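Local coordinates for endonuclease PI-MtuI (Mycobacterium tuberculosis, PDB 2IMZ), which catalyses protein splicing as the splicing domain of the RecA intein, which cuts itself out of its precursor and joins the flanking segments, at the interface of chains A and B. Residues are numbered along the deposited sequence; one frame, centred on the assembly and turned at random. Chains: chain A/B, Endonuclease PI-MtuI.

Contact 1: the interface of chains A and B. Residues chain A 74, 81, 167; chain B 47, 49, 51, 152.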
# COMPACT_ATOMS: atom_id res chain seq x y z
N LYS A 74 -7.39 -0.16 2.52
CA LYS A 74 -7.15 -0.74 3.84
C LYS A 74 -7.11 0.30 4.96
O LYS A 74 -6.46 1.34 4.84
CB LYS A 74 -5.84 -1.53 3.85
CG LYS A 74 -5.90 -2.87 3.13
CD LYS A 74 -5.82 -2.70 1.63
CE LYS A 74 -5.68 -4.04 0.95
NZ LYS A 74 -4.56 -4.82 1.53
N TRP A 81 -5.22 -4.85 9.30
CA TRP A 81 -5.78 -4.17 8.14
C TRP A 81 -7.10 -4.77 7.67
O TRP A 81 -7.24 -5.99 7.57
CB TRP A 81 -4.77 -4.17 6.99
CG TRP A 81 -3.50 -3.47 7.34
CD1 TRP A 81 -2.32 -4.04 7.69
CD2 TRP A 81 -3.31 -2.05 7.43
NE1 TRP A 81 -1.40 -3.07 8.01
CE2 TRP A 81 -1.98 -1.84 7.86
CE3 TRP A 81 -4.14 -0.95 7.21
CZ2 TRP A 81 -1.46 -0.56 8.06
CZ3 TRP A 81 -3.62 0.33 7.41
CH2 TRP A 81 -2.28 0.51 7.83
N HIS A 167 -3.96 2.69 5.15
CA HIS A 167 -2.85 2.05 4.45
C HIS A 167 -2.30 2.91 3.32
O HIS A 167 -3.07 3.47 2.54
CB HIS A 167 -3.31 0.70 3.93
CG HIS A 167 -2.21 -0.15 3.36
ND1 HIS A 167 -1.79 -0.04 2.06
CD2 HIS A 167 -1.47 -1.13 3.92
CE1 HIS A 167 -0.84 -0.93 1.83
NE2 HIS A 167 -0.62 -1.60 2.95
N SER B 47 -1.98 -10.78 6.28
CA SER B 47 -3.31 -10.58 5.71
C SER B 47 -3.33 -11.16 4.30
O SER B 47 -2.33 -11.10 3.59
CB SER B 47 -3.66 -9.09 5.63
OG SER B 47 -3.62 -8.48 6.90
N PHE B 49 -5.73 -11.31 0.68
CA PHE B 49 -6.84 -10.70 -0.04
C PHE B 49 -7.10 -11.27 -1.42
O PHE B 49 -6.20 -11.31 -2.26
CB PHE B 49 -6.60 -9.19 -0.17
CG PHE B 49 -6.53 -8.47 1.14
CD1 PHE B 49 -7.69 -8.10 1.82
CD2 PHE B 49 -5.30 -8.16 1.72
CE1 PHE B 49 -7.63 -7.44 3.05
CE2 PHE B 49 -5.22 -7.50 2.94
CZ PHE B 49 -6.39 -7.14 3.61
N GLN B 51 -8.69 -10.33 -4.45
CA GLN B 51 -9.18 -9.10 -5.03
C GLN B 51 -10.06 -9.26 -6.27
O GLN B 51 -10.40 -8.27 -6.92
CB GLN B 51 -7.99 -8.19 -5.36
CG GLN B 51 -7.08 -7.89 -4.17
CD GLN B 51 -7.72 -7.00 -3.12
OE1 GLN B 51 -7.14 -5.99 -2.71
NE2 GLN B 51 -8.91 -7.37 -2.66
N GLU B 152 -0.58 -8.76 2.83
CA GLU B 152 0.00 -7.76 3.70
C GLU B 152 1.22 -8.43 4.33
O GLU B 152 1.12 -9.53 4.88
CB GLU B 152 -0.97 -7.31 4.79
CG GLU B 152 -1.89 -6.19 4.36
CD GLU B 152 -1.15 -5.03 3.70
OE1 GLU B 152 -0.23 -4.45 4.32
OE2 GLU B 152 -1.49 -4.70 2.54
O HOH W 1 -3.24 -6.95 9.17
O HOH W 2 -6.03 -8.32 7.75
O HOH W 3 -2.72 -3.28 0.48
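A:Lys74 and B:Glu152 reach towards each other from opposite directions and form a salt bridge, with NZ of the lysine 3.2 Å from OE2 of the carboxylate. As a hydrogen bond the pair is weak, but water 3 bridges the same two groups: it lies 2.6 Å from A:Lys74 NZ and 2.8 Å from B:Glu152 OE2. The lysine chain bends at its second torsion (chi2 78°) and again at its last, which lays its end across one face of the B:Phe49 ring. There A:Lys74 CE sits towards the rim, 4.0 Å from B:Phe49 CE2. Within chain B, CG of B:Glu152 lies in plane at the edge of the same phenyl ring, so the aromatic group flanks both partners of the ion pair.

The B:Glu152 carboxylate also approaches the imidazole of A:His167, almost perpendicular to it (85°). NE2 of that ring lies 3.2 Å from OE1 of B:Glu152 and is nearly as near to OE2; both oxygens sit off one side of the imidazole plane, OE2 further from it, so the contact is a close approach and not a directed bond. A:Trp81 backs the histidine, whose CD2 lies over the centre of the indole, and meets the glutamate chain at about a right angle, CD1 being 4.0 Å from B:Glu152 CG. At the margin, the hydroxyl of B:Ser47 is joined by water 1 to the backbone N of A:Trp81 and by water 2 to its carbonyl O.

This patch of a two-fold interface sets strands 40-52 and 132-153 of chain B against strands 74-77 and 80-83 of chain A, and may steady the intein's penultimate histidine beside them if the dimer persists in solution.

Contact 2: the interface of chains A and B. Residues chain A 150, 152, 157, 167; chain B 74, 152, 157, 167.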
# COMPACT_ATOMS: atom_id res chain seq x y z
N ASP A 150 -3.84 8.87 -4.05
CA ASP A 150 -3.05 8.03 -3.17
C ASP A 150 -1.71 8.72 -2.92
O ASP A 150 -1.27 9.54 -3.71
CB ASP A 150 -2.84 6.66 -3.83
CG ASP A 150 -2.55 5.57 -2.84
OD1 ASP A 150 -3.28 5.47 -1.83
OD2 ASP A 150 -1.60 4.79 -3.07
N GLU A 152 2.45 8.05 -1.17
CA GLU A 152 3.44 7.12 -0.64
C GLU A 152 4.17 7.85 0.47
O GLU A 152 4.67 8.96 0.26
CB GLU A 152 4.44 6.66 -1.69
CG GLU A 152 4.00 5.46 -2.50
CD GLU A 152 3.60 4.27 -1.63
OE1 GLU A 152 4.43 3.77 -0.83
OE2 GLU A 152 2.45 3.82 -1.76
N HIS A 157 4.83 3.43 5.28
CA HIS A 157 3.72 3.06 4.41
C HIS A 157 2.32 3.22 4.99
O HIS A 157 1.40 2.48 4.61
CB HIS A 157 3.91 1.62 3.93
CG HIS A 157 5.05 1.46 2.97
ND1 HIS A 157 4.94 1.78 1.64
CD2 HIS A 157 6.33 1.07 3.17
CE1 HIS A 157 6.12 1.59 1.05
NE2 HIS A 157 6.97 1.16 1.96
N HIS A 167 -3.96 2.69 5.15
CA HIS A 167 -2.85 2.05 4.45
C HIS A 167 -2.30 2.91 3.32
O HIS A 167 -3.07 3.47 2.54
CB HIS A 167 -3.31 0.70 3.93
CG HIS A 167 -2.21 -0.15 3.36
ND1 HIS A 167 -1.79 -0.04 2.06
CD2 HIS A 167 -1.47 -1.13 3.92
CE1 HIS A 167 -0.84 -0.93 1.83
NE2 HIS A 167 -0.62 -1.60 2.95
N LYS B 74 1.93 -0.64 -7.36
CA LYS B 74 3.21 0.04 -7.26
C LYS B 74 4.41 -0.89 -7.33
O LYS B 74 4.44 -1.95 -6.71
CB LYS B 74 3.24 0.88 -5.98
CG LYS B 74 2.33 2.10 -6.09
CD LYS B 74 2.06 2.77 -4.75
CE LYS B 74 1.14 1.91 -3.90
NZ LYS B 74 0.53 2.67 -2.78
N GLU B 152 -0.58 -8.76 2.83
CA GLU B 152 0.00 -7.76 3.70
C GLU B 152 1.22 -8.43 4.33
O GLU B 152 1.12 -9.53 4.88
CB GLU B 152 -0.97 -7.31 4.79
CG GLU B 152 -1.89 -6.19 4.36
CD GLU B 152 -1.15 -5.03 3.70
OE1 GLU B 152 -0.23 -4.45 4.32
OE2 GLU B 152 -1.49 -4.70 2.54
N HIS B 157 5.87 -3.88 4.33
CA HIS B 157 4.89 -3.64 3.27
C HIS B 157 5.40 -3.81 1.84
O HIS B 157 4.90 -3.16 0.93
CB HIS B 157 4.29 -2.24 3.44
CG HIS B 157 3.42 -2.11 4.65
ND1 HIS B 157 2.08 -2.44 4.64
CD2 HIS B 157 3.70 -1.71 5.91
CE1 HIS B 157 1.58 -2.26 5.85
NE2 HIS B 157 2.54 -1.81 6.64
N HIS B 167 5.18 -3.36 -4.35
CA HIS B 167 4.52 -2.81 -3.19
C HIS B 167 3.50 -3.78 -2.61
O HIS B 167 2.86 -4.53 -3.34
CB HIS B 167 3.84 -1.50 -3.58
CG HIS B 167 3.39 -0.69 -2.42
ND1 HIS B 167 2.24 -0.96 -1.71
CD2 HIS B 167 3.96 0.38 -1.81
CE1 HIS B 167 2.12 -0.09 -0.73
NE2 HIS B 167 3.15 0.73 -0.77
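B:Lys74 NZ is gripped by two carboxylates of the neighbouring chain. It donates to A:Glu152 OE2 over a short 2.5 Å and to A:Asp150 OD2 over 3.0 Å, each oxygen being approached nearly along its C-O axis. Both are salt bridges, so the ammonium group is tied to alternate residues of strand 134-153. The lysine runs extended until its third torsion (chi3 -72°), and that turn carries CE over the centre of its own chain's B:His167 ring, 3.6 Å above the plane.

On the same side of that ring, near its NE2 end, A:Glu152 turns its carboxylate steeply against the imidazole (83°). B:His167 NE2 lies 3.3 Å from A:Glu152 OE1 and 3.2 Å from A:His157 ND1, both close approaches. Glu152 and His157 take part, with residue 168, in a zinc site of this crystal, and the zinc may come from the crystallisation medium.

The side chains of A:His157 and B:His167 pass in opposite directions, their rings meeting edge-to-face with planes 71° apart, and the pairing recurs between B:His157 and A:His167. Near the two-fold axis the two His157 side chains pass in opposite directions, each CB 3.8 Å from CG of the other. The two His167 rings also approach here: A:His167 CE1 lies in the plane of the B:His167 ring, at its edge, 4.0 Å from B:His167 CE1.

The C-alpha centres of contact 1 and contact 2 lie about 10 Å apart, and A:His167 and B:Glu152 belong to both. Contact 1 spreads outwards from this pair onto strand 40-52 of chain B, whereas contact 2 runs through the symmetry axis to the equivalent groups. Lys74 appears in opposite chains in the two patches, and its differing bends show that the two-fold symmetry is not exact at side-chain level. The C-terminal ends of both copies thus come together near the two-fold axis, an association favoured here perhaps by zinc and not necessarily present during splicing.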